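PDB 2NSA: trigger factor from Thermotoga maritima, which probably keeps newly made polypeptides in an open conformation as a chaperone and isomerises peptidyl-proline bonds. Local coordinates for residues E2-K15 against M29-V41. Numbering follows the deposited sequence.
Sequences EFETLEQLKESLKK and MREQLLEKLPEIV
A roughly antiparallel pairing of the short helix 6-12 with helix 25-36 lies in the C-terminal part of trigger factor, the domain with intrinsic chaperone activity, and Leu-9, Leu-13 and Leu-33 make its apolar seam. It illustrates how the two methyls of one leucine can be divided between a neighbouring side chain and the backbone beside it. With CG trans to the backbone N (chi1 -169°), Leu-9 reaches onto helix 25-36, where CD2 meets Leu-33 CD1 at 3.5 Å and CD1 rests on the backbone C of Lys-36 at 3.7 Å. The Leu-9 and Leu-33 side chains cross at about a right angle. Leu-33 CD1 also receives Leu-13 CD1 at 3.9 Å, while Leu-13 CD2 runs past Gln-32, close to OE1 of that amide. Beyond them, the selenomethionine Met-29 brings its CE to 3.6 Å from Leu-13 O.

At the other end, where the chain leads into helix 6-12, Phe-3 lies against the aliphatic chain of Lys-36 and against Leu-9. Its ring edge meets Lys-36 CD in plane (CE1 to CD, 3.7 Å), and Leu-9 CA lies above one face, offset toward the rim. Phe-3 N donates to Glu-39 OE1 (3.0 Å, 151° at the hydrogen), a bond to read with caution because that oxygen sits too near a neighbour in the model. Replacing Glu-39 by alanine takes away the carboxylate, and Lys-36 NZ is then likely to lose its long salt-bridge partner, and the Phe-3 amide its less certain acceptor. Ile-40 closes this end, its CD1 3.9 Å from Leu-6 CD1 and its CG2 against Thr-5 O.

Thr-5 and Gln-8 form a capping box that starts helix 6-12. Leu-101 of helix 77-105 packs on Leu-6, and Leu-160 of helix 140-160 on Leu-33, tying the two segments into the all-helical chaperone domain as a helix pair with a leucine-rich interface.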
# COMPACT_ATOMS: atom_id res chain seq x y z
N GLU A 2 -2.03 19.12 -8.34
CA GLU A 2 -1.84 17.64 -8.33
C GLU A 2 -2.62 16.96 -9.46
O GLU A 2 -3.47 17.57 -10.10
CB GLU A 2 -2.26 17.07 -6.98
CG GLU A 2 -3.63 17.52 -6.49
CD GLU A 2 -3.97 16.97 -5.12
OE1 GLU A 2 -3.17 17.17 -4.18
OE2 GLU A 2 -5.04 16.33 -4.98
N PHE A 3 -2.32 15.68 -9.69
CA PHE A 3 -2.97 14.92 -10.74
C PHE A 3 -4.48 14.81 -10.55
O PHE A 3 -4.98 14.79 -9.43
CB PHE A 3 -2.38 13.51 -10.82
CG PHE A 3 -0.89 13.49 -10.98
CD1 PHE A 3 -0.07 13.12 -9.92
CD2 PHE A 3 -0.31 13.84 -12.20
CE1 PHE A 3 1.32 13.11 -10.07
CE2 PHE A 3 1.07 13.83 -12.36
CZ PHE A 3 1.89 13.46 -11.29
N GLU A 4 -5.20 14.75 -11.67
CA GLU A 4 -6.65 14.64 -11.65
C GLU A 4 -7.09 13.30 -12.23
O GLU A 4 -8.14 12.78 -11.87
CB GLU A 4 -7.26 15.79 -12.46
CG GLU A 4 -8.79 15.81 -12.47
CD GLU A 4 -9.35 17.01 -13.21
OE1 GLU A 4 -9.13 18.15 -12.76
OE2 GLU A 4 -10.01 16.81 -14.25
N THR A 5 -6.28 12.75 -13.13
CA THR A 5 -6.60 11.47 -13.76
C THR A 5 -5.44 10.49 -13.68
O THR A 5 -4.29 10.89 -13.55
CB THR A 5 -6.96 11.65 -15.24
OG1 THR A 5 -5.79 12.05 -15.97
CG2 THR A 5 -8.04 12.71 -15.40
N LEU A 6 -5.77 9.20 -13.78
CA LEU A 6 -4.76 8.16 -13.73
C LEU A 6 -3.80 8.32 -14.91
O LEU A 6 -2.60 8.08 -14.79
CB LEU A 6 -5.42 6.78 -13.79
CG LEU A 6 -4.49 5.56 -13.72
CD1 LEU A 6 -3.74 5.58 -12.39
CD2 LEU A 6 -5.31 4.29 -13.86
N GLU A 7 -4.35 8.74 -16.04
CA GLU A 7 -3.54 8.94 -17.24
C GLU A 7 -2.47 10.01 -17.03
O GLU A 7 -1.34 9.86 -17.51
CB GLU A 7 -4.43 9.32 -18.43
CG GLU A 7 -4.98 8.13 -19.18
CD GLU A 7 -3.89 7.20 -19.68
OE1 GLU A 7 -2.84 7.71 -20.14
OE2 GLU A 7 -4.08 5.97 -19.62
N GLN A 8 -2.82 11.08 -16.34
CA GLN A 8 -1.86 12.15 -16.08
C GLN A 8 -0.76 11.63 -15.16
O GLN A 8 0.41 11.98 -15.31
CB GLN A 8 -2.54 13.35 -15.42
CG GLN A 8 -3.59 14.02 -16.29
CD GLN A 8 -4.28 15.16 -15.57
OE1 GLN A 8 -4.88 14.97 -14.51
NE2 GLN A 8 -4.20 16.36 -16.14
N LEU A 9 -1.15 10.80 -14.20
CA LEU A 9 -0.21 10.23 -13.25
C LEU A 9 0.79 9.34 -13.99
O LEU A 9 2.00 9.49 -13.83
CB LEU A 9 -0.96 9.42 -12.19
CG LEU A 9 -0.19 8.93 -10.96
CD1 LEU A 9 -1.17 8.55 -9.85
CD2 LEU A 9 0.70 7.77 -11.32
N LYS A 10 0.28 8.43 -14.81
CA LYS A 10 1.13 7.51 -15.57
C LYS A 10 2.09 8.26 -16.49
O LYS A 10 3.23 7.83 -16.70
CB LYS A 10 0.25 6.57 -16.40
CG LYS A 10 -0.58 5.62 -15.56
CD LYS A 10 -1.70 4.98 -16.36
CE LYS A 10 -1.18 4.06 -17.45
NZ LYS A 10 -2.29 3.45 -18.22
N GLU A 11 1.64 9.38 -17.04
CA GLU A 11 2.49 10.18 -17.93
C GLU A 11 3.67 10.76 -17.17
O GLU A 11 4.76 10.92 -17.73
CB GLU A 11 1.67 11.30 -18.57
CG GLU A 11 2.49 12.26 -19.43
CD GLU A 11 1.63 13.26 -20.19
OE1 GLU A 11 0.79 13.92 -19.55
OE2 GLU A 11 1.81 13.38 -21.42
N SER A 12 3.47 11.07 -15.89
CA SER A 12 4.53 11.65 -15.06
C SER A 12 5.57 10.61 -14.67
O SER A 12 6.66 10.95 -14.20
CB SER A 12 3.95 12.27 -13.79
OG SER A 12 3.51 11.27 -12.88
N LEU A 13 5.23 9.34 -14.86
CA LEU A 13 6.13 8.25 -14.51
C LEU A 13 6.98 7.78 -15.69
O LEU A 13 7.83 6.90 -15.53
CB LEU A 13 5.32 7.06 -13.97
CG LEU A 13 4.48 7.30 -12.72
CD1 LEU A 13 3.69 6.04 -12.39
CD2 LEU A 13 5.37 7.68 -11.55
N LYS A 14 6.77 8.37 -16.86
CA LYS A 14 7.53 7.99 -18.04
C LYS A 14 9.01 8.31 -17.90
O LYS A 14 9.39 9.37 -17.40
CB LYS A 14 6.98 8.70 -19.28
CG LYS A 14 5.65 8.16 -19.77
CD LYS A 14 5.25 8.83 -21.07
CE LYS A 14 3.95 8.27 -21.60
NZ LYS A 14 3.56 8.89 -22.90
N LYS A 15 9.84 7.37 -18.34
CA LYS A 15 11.29 7.54 -18.30
C LYS A 15 11.82 7.57 -19.72
O LYS A 15 11.11 7.20 -20.66
CB LYS A 15 11.94 6.39 -17.52
CG LYS A 15 11.50 6.31 -16.06
CD LYS A 15 11.88 7.58 -15.31
CE LYS A 15 11.43 7.52 -13.85
NZ LYS A 15 9.95 7.49 -13.72
N MSE A 29 9.51 2.41 -8.70
CA MSE A 29 8.28 2.81 -9.38
C MSE A 29 7.04 2.62 -8.51
O MSE A 29 6.16 3.48 -8.47
CB MSE A 29 8.11 2.02 -10.68
CG MSE A 29 9.10 2.40 -11.79
SE MSE A 29 8.80 4.16 -12.54
CE MSE A 29 7.65 3.66 -14.02
N ARG A 30 6.96 1.49 -7.81
CA ARG A 30 5.82 1.23 -6.94
C ARG A 30 5.69 2.33 -5.90
O ARG A 30 4.59 2.81 -5.62
CB ARG A 30 5.96 -0.12 -6.24
CG ARG A 30 5.74 -1.32 -7.14
CD ARG A 30 6.13 -2.60 -6.45
NE ARG A 30 6.44 -3.65 -7.42
CZ ARG A 30 7.16 -4.74 -7.14
NH1 ARG A 30 7.65 -4.92 -5.92
NH2 ARG A 30 7.42 -5.62 -8.09
N GLU A 31 6.82 2.72 -5.32
CA GLU A 31 6.84 3.75 -4.30
C GLU A 31 6.23 5.07 -4.78
O GLU A 31 5.33 5.61 -4.14
CB GLU A 31 8.28 3.98 -3.82
CG GLU A 31 8.40 4.77 -2.53
CD GLU A 31 9.84 4.94 -2.08
OE1 GLU A 31 10.57 3.92 -2.03
OE2 GLU A 31 10.24 6.08 -1.76
N GLN A 32 6.72 5.59 -5.90
CA GLN A 32 6.19 6.85 -6.42
C GLN A 32 4.74 6.70 -6.87
O GLN A 32 3.94 7.62 -6.74
CB GLN A 32 7.05 7.36 -7.58
CG GLN A 32 6.61 8.73 -8.11
CD GLN A 32 7.64 9.38 -9.02
OE1 GLN A 32 8.03 8.81 -10.04
NE2 GLN A 32 8.09 10.57 -8.65
N LEU A 33 4.41 5.53 -7.41
CA LEU A 33 3.05 5.27 -7.86
C LEU A 33 2.10 5.34 -6.67
O LEU A 33 1.08 6.02 -6.71
CB LEU A 33 2.96 3.89 -8.52
CG LEU A 33 1.58 3.47 -9.03
CD1 LEU A 33 1.03 4.51 -9.98
CD2 LEU A 33 1.71 2.11 -9.71
N LEU A 34 2.45 4.64 -5.59
CA LEU A 34 1.64 4.62 -4.38
C LEU A 34 1.51 6.01 -3.76
O LEU A 34 0.45 6.37 -3.24
CB LEU A 34 2.24 3.67 -3.35
CG LEU A 34 2.09 2.17 -3.58
CD1 LEU A 34 2.84 1.41 -2.50
CD2 LEU A 34 0.61 1.79 -3.57
N GLU A 35 2.59 6.77 -3.81
CA GLU A 35 2.59 8.11 -3.23
C GLU A 35 1.66 9.08 -3.96
O GLU A 35 1.06 9.96 -3.34
CB GLU A 35 4.01 8.67 -3.23
CG GLU A 35 4.13 10.06 -2.66
CD GLU A 35 5.56 10.57 -2.64
OE1 GLU A 35 5.78 11.70 -2.17
OE2 GLU A 35 6.46 9.82 -3.09
N LYS A 36 1.53 8.91 -5.27
CA LYS A 36 0.69 9.81 -6.06
C LYS A 36 -0.76 9.37 -6.23
O LYS A 36 -1.63 10.20 -6.48
CB LYS A 36 1.33 10.04 -7.43
CG LYS A 36 2.67 10.75 -7.38
CD LYS A 36 2.54 12.13 -6.74
CE LYS A 36 3.86 12.88 -6.76
NZ LYS A 36 3.76 14.22 -6.14
N LEU A 37 -1.01 8.07 -6.10
CA LEU A 37 -2.36 7.55 -6.27
C LEU A 37 -3.47 8.27 -5.51
O LEU A 37 -4.55 8.50 -6.05
CB LEU A 37 -2.39 6.05 -5.94
CG LEU A 37 -1.87 5.11 -7.04
CD1 LEU A 37 -1.86 3.67 -6.55
CD2 LEU A 37 -2.76 5.24 -8.28
N PRO A 38 -3.23 8.66 -4.24
CA PRO A 38 -4.28 9.35 -3.48
C PRO A 38 -4.82 10.62 -4.15
O PRO A 38 -5.94 11.05 -3.88
CB PRO A 38 -3.60 9.67 -2.15
CG PRO A 38 -2.59 8.59 -2.01
CD PRO A 38 -2.03 8.46 -3.41
N GLU A 39 -4.01 11.22 -5.01
CA GLU A 39 -4.39 12.46 -5.69
C GLU A 39 -5.52 12.36 -6.70
O GLU A 39 -6.15 13.37 -7.02
CB GLU A 39 -3.16 13.07 -6.37
CG GLU A 39 -2.16 13.68 -5.40
CD GLU A 39 -0.88 14.12 -6.08
OE1 GLU A 39 -0.94 14.53 -7.26
OE2 GLU A 39 0.19 14.08 -5.43
N ILE A 40 -5.80 11.16 -7.20
CA ILE A 40 -6.84 11.00 -8.20
C ILE A 40 -8.19 10.50 -7.70
O ILE A 40 -9.01 10.01 -8.47
CB ILE A 40 -6.37 10.06 -9.33
CG1 ILE A 40 -6.14 8.65 -8.79
CG2 ILE A 40 -5.08 10.60 -9.93
CD1 ILE A 40 -5.85 7.62 -9.86
N VAL A 41 -8.42 10.62 -6.39
CA VAL A 41 -9.68 10.19 -5.82
C VAL A 41 -10.12 11.11 -4.69
O VAL A 41 -9.29 11.74 -4.04
CB VAL A 41 -9.60 8.73 -5.29
CG1 VAL A 41 -8.68 8.66 -4.09
CG2 VAL A 41 -10.99 8.22 -4.95